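Local atomic coordinates of macro domain-containing protein (Thermosipho africanus, PDB entry 7OMU), a protein that combines a DarT-family region with a macro domain that holds adenosine-5-diphosphoribose in this model. Residues L223-S237 with C373-L387. The protein carries 1 engineered substitution. Numbering follows the deposited sequence.
With APR (adenosine-5-diphosphoribose), chain C.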
ATOM      1  N   LEU A 223      -5.368  17.349  13.882  1.00 93.77           N
ATOM      2  CA  LEU A 223      -6.250  17.951  14.918  1.00 95.58           C
ATOM      3  C   LEU A 223      -5.392  18.516  16.054  1.00 99.46           C
ATOM      4  O   LEU A 223      -5.736  19.600  16.581  1.00102.26           O
ATOM      5  CB  LEU A 223      -7.216  16.886  15.451  1.00 94.71           C
ATOM      6  CG  LEU A 223      -8.199  16.298  14.439  1.00 95.34           C
ATOM      7  CD1 LEU A 223      -9.063  15.226  15.087  1.00 94.24           C
ATOM      8  CD2 LEU A 223      -9.076  17.380  13.827  1.00 96.70           C
ATOM      9  N   THR A 224      -4.343  17.784  16.442  1.00 99.73           N
ATOM     10  CA  THR A 224      -3.342  18.191  17.465  1.00101.57           C
ATOM     11  C   THR A 224      -1.950  17.806  16.955  1.00102.97           C
ATOM     12  O   THR A 224      -1.857  17.379  15.789  1.00105.39           O
ATOM     13  CB  THR A 224      -3.667  17.573  18.831  1.00100.43           C
ATOM     14  OG1 THR A 224      -3.152  16.243  18.887  1.00 99.85           O
ATOM     15  CG2 THR A 224      -5.151  17.543  19.128  1.00 98.13           C
ATOM     16  N   GLN A 225      -0.918  17.955  17.792  1.00105.75           N
ATOM     17  CA  GLN A 225       0.482  17.543  17.490  1.00109.96           C
ATOM     18  C   GLN A 225       0.538  16.034  17.202  1.00106.41           C
ATOM     19  O   GLN A 225       1.350  15.627  16.347  1.00109.56           O
ATOM     20  CB  GLN A 225       1.407  17.884  18.662  1.00118.14           C
ATOM     21  CG  GLN A 225       2.022  19.272  18.584  1.00125.16           C
ATOM     22  CD  GLN A 225       3.283  19.290  17.752  1.00130.21           C
ATOM     23  OE1 GLN A 225       3.267  19.006  16.555  1.00128.82           O
ATOM     24  NE2 GLN A 225       4.396  19.640  18.382  1.00134.06           N
ATOM     25  N   ASN A 226      -0.287  15.242  17.894  1.00101.50           N
ATOM     26  CA  ASN A 226      -0.215  13.757  17.918  1.00 98.60           C
ATOM     27  C   ASN A 226      -1.371  13.131  17.138  1.00 95.75           C
ATOM     28  O   ASN A 226      -1.122  12.132  16.436  1.00 91.80           O
ATOM     29  CB  ASN A 226      -0.230  13.232  19.351  1.00 99.66           C
ATOM     30  CG  ASN A 226       1.021  13.626  20.102  1.00102.72           C
ATOM     31  OD1 ASN A 226       1.988  14.080  19.494  1.00104.05           O
ATOM     32  ND2 ASN A 226       1.014  13.446  21.413  1.00106.24           N
ATOM     33  N   LEU A 227      -2.583  13.671  17.290  1.00 95.78           N
ATOM     34  CA  LEU A 227      -3.821  13.116  16.681  1.00 91.71           C
ATOM     35  C   LEU A 227      -3.997  13.692  15.275  1.00 89.42           C
ATOM     36  O   LEU A 227      -3.817  14.913  15.108  1.00 89.13           O
ATOM     37  CB  LEU A 227      -5.023  13.458  17.568  1.00 90.87           C
ATOM     38  CG  LEU A 227      -6.301  12.678  17.275  1.00 87.38           C
ATOM     39  CD1 LEU A 227      -6.080  11.186  17.474  1.00 87.32           C
ATOM     40  CD2 LEU A 227      -7.445  13.173  18.145  1.00 85.95           C
ATOM     41  N   SER A 228      -4.312  12.832  14.303  1.00 85.94           N
ATOM     42  CA  SER A 228      -4.732  13.236  12.939  1.00 84.64           C
ATOM     43  C   SER A 228      -5.722  12.210  12.376  1.00 82.03           C
ATOM     44  O   SER A 228      -5.662  11.027  12.769  1.00 81.97           O
ATOM     45  CB  SER A 228      -3.546  13.467  12.024  1.00 83.92           C
ATOM     46  OG  SER A 228      -2.760  12.298  11.887  1.00 84.74           O
ATOM     47  N   LEU A 229      -6.641  12.689  11.537  1.00 78.97           N
ATOM     48  CA  LEU A 229      -7.610  11.872  10.776  1.00 77.78           C
ATOM     49  C   LEU A 229      -6.978  11.540   9.428  1.00 77.84           C
ATOM     50  O   LEU A 229      -6.303  12.418   8.872  1.00 80.29           O
ATOM     51  CB  LEU A 229      -8.898  12.672  10.589  1.00 79.28           C
ATOM     52  CG  LEU A 229      -9.501  13.259  11.861  1.00 81.83           C
ATOM     53  CD1 LEU A 229     -10.767  14.024  11.526  1.00 83.62           C
ATOM     54  CD2 LEU A 229      -9.788  12.175  12.894  1.00 81.91           C
ATOM     55  N   VAL A 230      -7.188  10.325   8.926  1.00 75.88           N
ATOM     56  CA  VAL A 230      -6.484   9.819   7.716  1.00 76.05           C
ATOM     57  C   VAL A 230      -7.482   9.069   6.828  1.00 76.81           C
ATOM     58  O   VAL A 230      -8.064   8.077   7.311  1.00 83.89           O
ATOM     59  CB  VAL A 230      -5.301   8.922   8.127  1.00 77.91           C
ATOM     60  CG1 VAL A 230      -4.524   8.432   6.919  1.00 78.59           C
ATOM     61  CG2 VAL A 230      -4.369   9.610   9.118  1.00 79.01           C
ATOM     62  N   GLU A 231      -7.687   9.547   5.597  1.00 76.42           N
ATOM     63  CA  GLU A 231      -8.212   8.731   4.474  1.00 79.06           C
ATOM     64  C   GLU A 231      -7.037   7.916   3.927  1.00 78.31           C
ATOM     65  O   GLU A 231      -6.099   8.531   3.397  1.00 78.32           O
ATOM     66  CB  GLU A 231      -8.802   9.597   3.360  1.00 84.26           C
ATOM     67  CG  GLU A 231     -10.170  10.179   3.659  1.00 89.83           C
ATOM     68  CD  GLU A 231     -10.698  11.124   2.582  1.00 97.89           C
ATOM     69  OE1 GLU A 231     -10.323  10.952   1.403  1.00100.13           O
ATOM     70  OE2 GLU A 231     -11.481  12.044   2.919  1.00103.18           O
ATOM     71  N   GLY A 232      -7.064   6.592   4.073  1.00 80.75           N
ATOM     72  CA  GLY A 232      -5.993   5.719   3.563  1.00 81.77           C
ATOM     73  C   GLY A 232      -6.110   4.289   4.060  1.00 82.33           C
ATOM     74  O   GLY A 232      -7.188   3.920   4.578  1.00 82.51           O
ATOM     75  N   ASP A 233      -5.026   3.525   3.893  1.00 83.47           N
ATOM     76  CA  ASP A 233      -4.895   2.100   4.295  1.00 84.45           C
ATOM     77  C   ASP A 233      -4.111   2.030   5.606  1.00 85.79           C
ATOM     78  O   ASP A 233      -2.933   2.404   5.608  1.00 87.30           O
ATOM     79  CB  ASP A 233      -4.202   1.290   3.201  1.00 84.86           C
ATOM     80  CG  ASP A 233      -4.397  -0.206   3.341  1.00 85.70           C
ATOM     81  OD1 ASP A 233      -4.760  -0.648   4.448  1.00 86.48           O
ATOM     82  OD2 ASP A 233      -4.179  -0.915   2.333  1.00 89.00           O
ATOM     83  N   MET A 234      -4.762   1.575   6.676  1.00 88.27           N
ATOM     84  CA  MET A 234      -4.191   1.459   8.042  1.00 87.63           C
ATOM     85  C   MET A 234      -2.915   0.607   8.010  1.00 85.57           C
ATOM     86  O   MET A 234      -1.955   0.959   8.719  1.00 81.11           O
ATOM     87  CB  MET A 234      -5.210   0.806   8.980  1.00 89.56           C
ATOM     88  CG  MET A 234      -4.758   0.744  10.421  1.00 92.37           C
ATOM     89  SD  MET A 234      -6.078   0.192  11.514  1.00 92.37           S
ATOM     90  CE  MET A 234      -6.277  -1.495  10.947  1.00 95.52           C
ATOM     91  N   PHE A 235      -2.908  -0.470   7.218  1.00 84.97           N
ATOM     92  CA  PHE A 235      -1.854  -1.519   7.240  1.00 87.30           C
ATOM     93  C   PHE A 235      -0.584  -1.001   6.554  1.00 88.11           C
ATOM     94  O   PHE A 235       0.504  -1.563   6.803  1.00 88.46           O
ATOM     95  CB  PHE A 235      -2.395  -2.817   6.641  1.00 86.26           C
ATOM     96  CG  PHE A 235      -3.603  -3.344   7.371  1.00 86.07           C
ATOM     97  CD1 PHE A 235      -3.480  -3.880   8.642  1.00 90.04           C
ATOM     98  CD2 PHE A 235      -4.866  -3.266   6.810  1.00 85.44           C
ATOM     99  CE1 PHE A 235      -4.594  -4.344   9.329  1.00 90.51           C
ATOM    100  CE2 PHE A 235      -5.977  -3.739   7.492  1.00 88.14           C
ATOM    101  CZ  PHE A 235      -5.839  -4.277   8.750  1.00 89.96           C
ATOM    102  N   PHE A 236      -0.712   0.051   5.742  1.00 87.64           N
ATOM    103  CA  PHE A 236       0.422   0.756   5.086  1.00 88.13           C
ATOM    104  C   PHE A 236       0.750   2.048   5.843  1.00 89.97           C
ATOM    105  O   PHE A 236       1.707   2.734   5.443  1.00 92.56           O
ATOM    106  CB  PHE A 236       0.126   1.007   3.604  1.00 87.09           C
ATOM    107  CG  PHE A 236       0.249  -0.227   2.747  1.00 86.27           C
ATOM    108  CD1 PHE A 236       1.487  -0.798   2.514  1.00 87.97           C
ATOM    109  CD2 PHE A 236      -0.868  -0.827   2.192  1.00 85.95           C
ATOM    110  CE1 PHE A 236       1.606  -1.939   1.738  1.00 89.03           C
ATOM    111  CE2 PHE A 236      -0.750  -1.968   1.416  1.00 87.19           C
ATOM    112  CZ  PHE A 236       0.487  -2.523   1.194  1.00 88.83           C
ATOM    113  N   SER A 237       0.003   2.380   6.903  1.00 92.36           N
ATOM    114  CA  SER A 237       0.471   3.326   7.953  1.00 92.91           C
ATOM    115  C   SER A 237       1.738   2.717   8.542  1.00 95.55           C
ATOM    116  O   SER A 237       1.891   1.482   8.443  1.00101.22           O
ATOM    117  CB  SER A 237      -0.560   3.593   9.029  1.00 91.09           C
ATOM    118  OG  SER A 237      -0.382   2.742  10.151  1.00 87.30           O
ATOM    119  N   CYS A 373     -11.906  10.781  19.638  1.00 85.96           N
ATOM    120  CA  CYS A 373     -11.000  11.958  19.728  1.00 87.97           C
ATOM    121  C   CYS A 373     -10.841  12.361  21.197  1.00 88.57           C
ATOM    122  O   CYS A 373      -9.687  12.485  21.647  1.00 88.34           O
ATOM    123  CB  CYS A 373     -11.513  13.127  18.893  1.00 88.76           C
ATOM    124  SG  CYS A 373     -11.329  12.859  17.111  1.00 89.36           S
ATOM    125  N   ARG A 374     -11.963  12.526  21.908  1.00 89.51           N
ATOM    126  CA  ARG A 374     -12.025  12.846  23.360  1.00 91.60           C
ATOM    127  C   ARG A 374     -10.940  12.069  24.109  1.00 90.79           C
ATOM    128  O   ARG A 374     -10.241  12.688  24.919  1.00 93.23           O
ATOM    129  CB  ARG A 374     -13.385  12.468  23.955  1.00 95.69           C
ATOM    130  CG  ARG A 374     -14.469  13.527  23.814  1.00101.53           C
ATOM    131  CD  ARG A 374     -15.764  13.057  24.458  1.00105.87           C
ATOM    132  NE  ARG A 374     -15.529  12.536  25.807  1.00109.14           N
ATOM    133  CZ  ARG A 374     -16.199  11.533  26.385  1.00110.23           C
ATOM    134  NH1 ARG A 374     -17.179  10.904  25.753  1.00110.15           N
ATOM    135  NH2 ARG A 374     -15.873  11.148  27.608  1.00110.96           N
ATOM    136  N   TYR A 375     -10.822  10.764  23.853  1.00 88.26           N
ATOM    137  CA  TYR A 375      -9.935   9.841  24.604  1.00 89.78           C
ATOM    138  C   TYR A 375      -8.526   9.844  24.005  1.00 90.40           C
ATOM    139  O   TYR A 375      -7.554   9.978  24.771  1.00 93.36           O
ATOM    140  CB  TYR A 375     -10.540   8.437  24.642  1.00 90.40           C
ATOM    141  CG  TYR A 375     -11.591   8.264  25.708  1.00 93.05           C
ATOM    142  CD1 TYR A 375     -11.242   7.953  27.016  1.00 94.61           C
ATOM    143  CD2 TYR A 375     -12.933   8.439  25.419  1.00 93.43           C
ATOM    144  CE1 TYR A 375     -12.200   7.806  28.005  1.00 95.01           C
ATOM    145  CE2 TYR A 375     -13.904   8.301  26.399  1.00 96.01           C
ATOM    146  CZ  TYR A 375     -13.538   7.984  27.696  1.00 95.70           C
ATOM    147  OH  TYR A 375     -14.499   7.837  28.654  1.00 95.92           O
ATOM    148  N   LEU A 376      -8.416   9.692  22.685  1.00 89.85           N
ATOM    149  CA  LEU A 376      -7.119   9.446  21.999  1.00 89.92           C
ATOM    150  C   LEU A 376      -6.305  10.740  21.898  1.00 92.48           C
ATOM    151  O   LEU A 376      -5.100  10.648  21.594  1.00 96.80           O
ATOM    152  CB  LEU A 376      -7.390   8.847  20.618  1.00 87.66           C
ATOM    153  CG  LEU A 376      -7.993   7.447  20.626  1.00 87.59           C
ATOM    154  CD1 LEU A 376      -8.431   7.041  19.231  1.00 86.34           C
ATOM    155  CD2 LEU A 376      -7.006   6.438  21.187  1.00 87.93           C
ATOM    156  N   THR A 377      -6.920  11.898  22.143  1.00 92.94           N
ATOM    157  CA  THR A 377      -6.207  13.202  22.182  1.00 94.08           C
ATOM    158  C   THR A 377      -5.307  13.226  23.422  1.00 95.06           C
ATOM    159  O   THR A 377      -4.255  13.878  23.371  1.00 97.11           O
ATOM    160  CB  THR A 377      -7.192  14.375  22.103  1.00 93.68           C
ATOM    161  OG1 THR A 377      -6.447  15.519  21.688  1.00 96.61           O
ATOM    162  CG2 THR A 377      -7.912  14.646  23.405  1.00 93.63           C
ATOM    163  N   LYS A 378      -5.701  12.515  24.480  1.00 97.17           N
ATOM    164  CA  LYS A 378      -4.922  12.397  25.740  1.00 99.91           C
ATOM    165  C   LYS A 378      -3.571  11.722  25.456  1.00101.30           C
ATOM    166  O   LYS A 378      -2.595  12.094  26.126  1.00106.70           O
ATOM    167  CB  LYS A 378      -5.701  11.610  26.797  1.00100.75           C
ATOM    168  CG  LYS A 378      -7.035  12.203  27.241  1.00102.36           C
ATOM    169  CD  LYS A 378      -7.680  11.412  28.378  1.00106.61           C
ATOM    170  CE  LYS A 378      -9.200  11.409  28.400  1.00107.98           C
ATOM    171  NZ  LYS A 378      -9.769  12.531  29.185  1.00110.21           N
ATOM    172  N   LEU A 379      -3.508  10.771  24.515  1.00 99.62           N
ATOM    173  CA  LEU A 379      -2.275   9.988  24.209  1.00100.55           C
ATOM    174  C   LEU A 379      -1.116  10.932  23.875  1.00103.00           C
ATOM    175  O   LEU A 379      -1.321  11.829  23.042  1.00104.74           O
ATOM    176  CB  LEU A 379      -2.532   9.032  23.040  1.00 98.26           C
ATOM    177  CG  LEU A 379      -2.917   7.611  23.435  1.00 99.36           C
ATOM    178  CD1 LEU A 379      -4.120   7.615  24.370  1.00100.76           C
ATOM    179  CD2 LEU A 379      -3.193   6.764  22.202  1.00 97.63           C
ATOM    180  N   GLU A 380       0.052  10.704  24.487  1.00105.28           N
ATOM    181  CA  GLU A 380       1.304  11.482  24.265  1.00106.47           C
ATOM    182  C   GLU A 380       2.178  10.769  23.223  1.00103.05           C
ATOM    183  O   GLU A 380       3.419  10.868  23.324  1.00102.91           O
ATOM    184  CB  GLU A 380       2.085  11.647  25.570  1.00111.11           C
ATOM    185  CG  GLU A 380       1.287  12.241  26.718  1.00113.98           C
ATOM    186  CD  GLU A 380       2.125  12.488  27.966  1.00118.70           C
ATOM    187  OE1 GLU A 380       3.173  13.156  27.844  1.00118.20           O
ATOM    188  OE2 GLU A 380       1.747  11.998  29.057  1.00122.44           O
ATOM    189  N   ILE A 381       1.554  10.086  22.257  1.00 99.52           N
ATOM    190  CA  ILE A 381       2.232   9.359  21.140  1.00 97.68           C
ATOM    191  C   ILE A 381       1.498   9.684  19.842  1.00 92.37           C
ATOM    192  O   ILE A 381       0.347  10.113  19.882  1.00 91.45           O
ATOM    193  CB  ILE A 381       2.248   7.840  21.406  1.00 99.58           C
ATOM    194  CG1 ILE A 381       0.850   7.298  21.730  1.00100.35           C
ATOM    195  CG2 ILE A 381       3.250   7.498  22.493  1.00101.06           C
ATOM    196  CD1 ILE A 381       0.732   5.797  21.623  1.00 99.43           C
ATOM    197  N   PRO A 382       2.123   9.484  18.659  1.00 87.80           N
ATOM    198  CA  PRO A 382       1.421   9.637  17.385  1.00 86.05           C
ATOM    199  C   PRO A 382       0.184   8.730  17.327  1.00 86.93           C
ATOM    200  O   PRO A 382       0.288   7.577  17.697  1.00 90.36           O
ATOM    201  CB  PRO A 382       2.454   9.217  16.332  1.00 84.72           C
ATOM    202  CG  PRO A 382       3.788   9.412  17.015  1.00 87.08           C
ATOM    203  CD  PRO A 382       3.533   9.113  18.477  1.00 88.09           C
ATOM    204  N   VAL A 383      -0.956   9.277  16.900  1.00 86.37           N
ATOM    205  CA  VAL A 383      -2.248   8.541  16.788  1.00 82.86           C
ATOM    206  C   VAL A 383      -2.913   8.928  15.467  1.00 82.03           C
ATOM    207  O   VAL A 383      -3.085  10.138  15.218  1.00 81.76           O
ATOM    208  CB  VAL A 383      -3.178   8.840  17.975  1.00 83.40           C
ATOM    209  CG1 VAL A 383      -4.538   8.190  17.790  1.00 84.51           C
ATOM    210  CG2 VAL A 383      -2.560   8.416  19.295  1.00 84.83           C
ATOM    211  N   GLN A 384      -3.283   7.930  14.666  1.00 80.55           N
ATOM    212  CA  GLN A 384      -4.025   8.119  13.396  1.00 79.35           C
ATOM    213  C   GLN A 384      -5.390   7.433  13.514  1.00 77.41           C
ATOM    214  O   GLN A 384      -5.430   6.195  13.583  1.00 75.71           O
ATOM    215  CB  GLN A 384      -3.210   7.568  12.229  1.00 79.68           C
ATOM    216  CG  GLN A 384      -1.887   8.285  12.040  1.00 82.04           C
ATOM    217  CD  GLN A 384      -1.152   7.824  10.808  1.00 84.61           C
ATOM    218  OE1 GLN A 384      -1.335   6.706  10.332  1.00 85.34           O
ATOM    219  NE2 GLN A 384      -0.301   8.693  10.287  1.00 88.00           N
ATOM    220  N   ILE A 385      -6.462   8.222  13.572  1.00 77.05           N
ATOM    221  CA  ILE A 385      -7.854   7.717  13.424  1.00 77.61           C
ATOM    222  C   ILE A 385      -8.120   7.621  11.923  1.00 79.54           C
ATOM    223  O   ILE A 385      -8.045   8.662  11.233  1.00 80.01           O
ATOM    224  CB  ILE A 385      -8.868   8.618  14.150  1.00 78.59           C
ATOM    225  CG1 ILE A 385      -8.608   8.643  15.658  1.00 80.86           C
ATOM    226  CG2 ILE A 385     -10.287   8.181  13.834  1.00 78.92           C
ATOM    227  CD1 ILE A 385      -9.538   9.554  16.428  1.00 82.92           C
ATOM    228  N   TYR A 386      -8.384   6.409  11.434  1.00 80.92           N
ATOM    229  CA  TYR A 386      -8.577   6.118   9.992  1.00 80.64           C
ATOM    230  C   TYR A 386     -10.068   6.196   9.679  1.00 80.68           C
ATOM    231  O   TYR A 386     -10.832   5.309  10.125  1.00 83.01           O
ATOM    232  CB  TYR A 386      -7.927   4.785   9.622  1.00 82.70           C
ATOM    233  CG  TYR A 386      -6.492   4.951   9.199  1.00 85.42           C
ATOM    234  CD1 TYR A 386      -5.468   5.015  10.132  1.00 86.76           C
ATOM    235  CD2 TYR A 386      -6.168   5.111   7.864  1.00 88.30           C
ATOM    236  CE1 TYR A 386      -4.152   5.202   9.746  1.00 88.44           C
ATOM    237  CE2 TYR A 386      -4.856   5.290   7.459  1.00 89.53           C
ATOM    238  CZ  TYR A 386      -3.846   5.342   8.403  1.00 90.00           C
ATOM    239  OH  TYR A 386      -2.561   5.532   7.992  1.00 92.17           O
ATOM    240  N   LEU A 387     -10.446   7.239   8.934  1.00 80.06           N
ATOM    241  CA  LEU A 387     -11.850   7.529   8.545  1.00 81.25           C
ATOM    242  C   LEU A 387     -12.404   6.362   7.734  1.00 83.31           C
ATOM    243  O   LEU A 387     -11.680   5.734   6.961  1.00 82.09           O
ATOM    244  CB  LEU A 387     -11.910   8.824   7.729  1.00 81.28           C
ATOM    245  CG  LEU A 387     -11.449  10.095   8.443  1.00 82.91           C
ATOM    246  CD1 LEU A 387     -11.520  11.293   7.507  1.00 81.81           C
ATOM    247  CD2 LEU A 387     -12.261  10.348   9.706  1.00 84.54           C
TER
HETATM  248  N1  APR C 501      -7.846   1.304   6.485  1.00153.55           N
HETATM  249  C2  APR C 501      -8.670   2.120   7.157  1.00156.07           C
HETATM  250  N3  APR C 501      -9.963   1.969   7.439  1.00158.37           N
HETATM  251  C4  APR C 501     -10.422   0.808   6.939  1.00159.74           C
HETATM  252  C5  APR C 501      -9.703  -0.129   6.226  1.00157.70           C
HETATM  253  C6  APR C 501      -8.341   0.144   5.992  1.00153.78           C
HETATM  254  N6  APR C 501      -7.526  -0.666   5.320  1.00150.93           N
HETATM  255  N7  APR C 501     -10.522  -1.198   5.879  1.00156.32           N
HETATM  256  C8  APR C 501     -11.697  -0.895   6.379  1.00156.74           C
HETATM  257  N9  APR C 501     -11.697   0.320   7.033  1.00160.31           N
HETATM  258  C1' APR C 501     -12.816   0.980   7.709  1.00162.39           C
HETATM  259  C2' APR C 501     -14.183   0.671   7.103  1.00162.49           C
HETATM  260  O2' APR C 501     -14.538   1.634   6.134  1.00157.04           O
HETATM  261  C3' APR C 501     -15.125   0.685   8.315  1.00165.79           C
HETATM  262  O3' APR C 501     -15.956   1.838   8.299  1.00163.40           O
HETATM  263  O4' APR C 501     -12.857   0.517   9.036  1.00164.77           O
HETATM  264  C4' APR C 501     -14.204   0.667   9.547  1.00170.50           C
HETATM  265  C5' APR C 501     -14.478  -0.416  10.569  1.00178.70           C
HETATM  266  O5' APR C 501     -14.315  -1.736   9.966  1.00187.30           O
HETATM  267  PA  APR C 501     -15.262  -2.979  10.369  1.00191.21           P
HETATM  268  O1A APR C 501     -14.471  -4.244  10.298  1.00187.58           O
HETATM  269  O2A APR C 501     -16.529  -2.916   9.579  1.00186.58           O
HETATM  270  O3A APR C 501     -15.591  -2.679  11.915  1.00190.68           O
HETATM  271  PB  APR C 501     -16.923  -2.706  12.818  1.00184.84           P
HETATM  272  O1B APR C 501     -17.932  -1.803  12.190  1.00180.74           O
HETATM  273  O2B APR C 501     -16.545  -2.446  14.239  1.00186.58           O
HETATM  274  O5D APR C 501     -17.397  -4.237  12.658  1.00185.84           O
HETATM  275  C5D APR C 501     -16.829  -5.269  13.515  1.00184.61           C
HETATM  276  O4D APR C 501     -16.860  -6.927  11.759  1.00183.83           O
HETATM  277  O1D APR C 501     -14.573  -6.706  11.583  1.00180.73           O
HETATM  278  C1D APR C 501     -15.594  -7.591  11.863  1.00180.63           C
HETATM  279  O2D APR C 501     -15.073  -9.433  13.450  1.00168.04           O
HETATM  280  C2D APR C 501     -15.479  -8.085  13.315  1.00178.91           C
HETATM  281  O3D APR C 501     -17.740  -8.926  13.753  1.00183.48           O
HETATM  282  C3D APR C 501     -16.857  -7.824  13.919  1.00181.32           C
HETATM  283  C4D APR C 501     -17.335  -6.628  13.088  1.00183.42           C
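The ring of Y386 is clasped on opposite faces by the 223-237 segment: V230 CB lies over one, 3.8 Å from the ring centroid, and M234 CA over the other, 3.9 Å from that centroid, both CH-pi contacts. G232 O sits near the ring plane at its edge. On the other face of the sheet, L227 turns its branch toward helix 365-376. With CG anti to the backbone N (chi1 -165°), its CD1 meets V383 CG1 and I385 CD1, while CD2 rests 4.0 Å from C373 SG. L229 runs alongside I385, its CD2 against I385 CB, and W365 of that helix touches both.

Between these two layers, strands 227-231 and 383-386 run parallel with a -37° crossing. V383 N, S228 N, I385 N, V230 N and L387 N donate in turn across the gap, the first bond, V383 N to N226 O, measuring 2.9 Å. Beyond the strand start, the N226 amide sends ND2 to L379 O (3.3 Å, 166° at the hydrogen), with that oxygen almost in the amide plane. T224 OG1 accepts from both N226 N and L227 N, an ST motif just ahead of the strand.

On the face carrying Y386, its OH donates to Q384 OE1 at 2.9 Å, from above the amide's carbonyl plane. Past the end of strand 227-231, D233 OD1 accepts from N6 of adenosine-5-diphosphoribose and M234 N donates to N1 of its adenine at 3.1 Å; R259 salt-bridges the second D233 oxygen. As a macro-domain sheet pairing, the contact thus joins adenine recognition to the strands: the M234 residue that offers its N-H to the base also packs its CA on Y386.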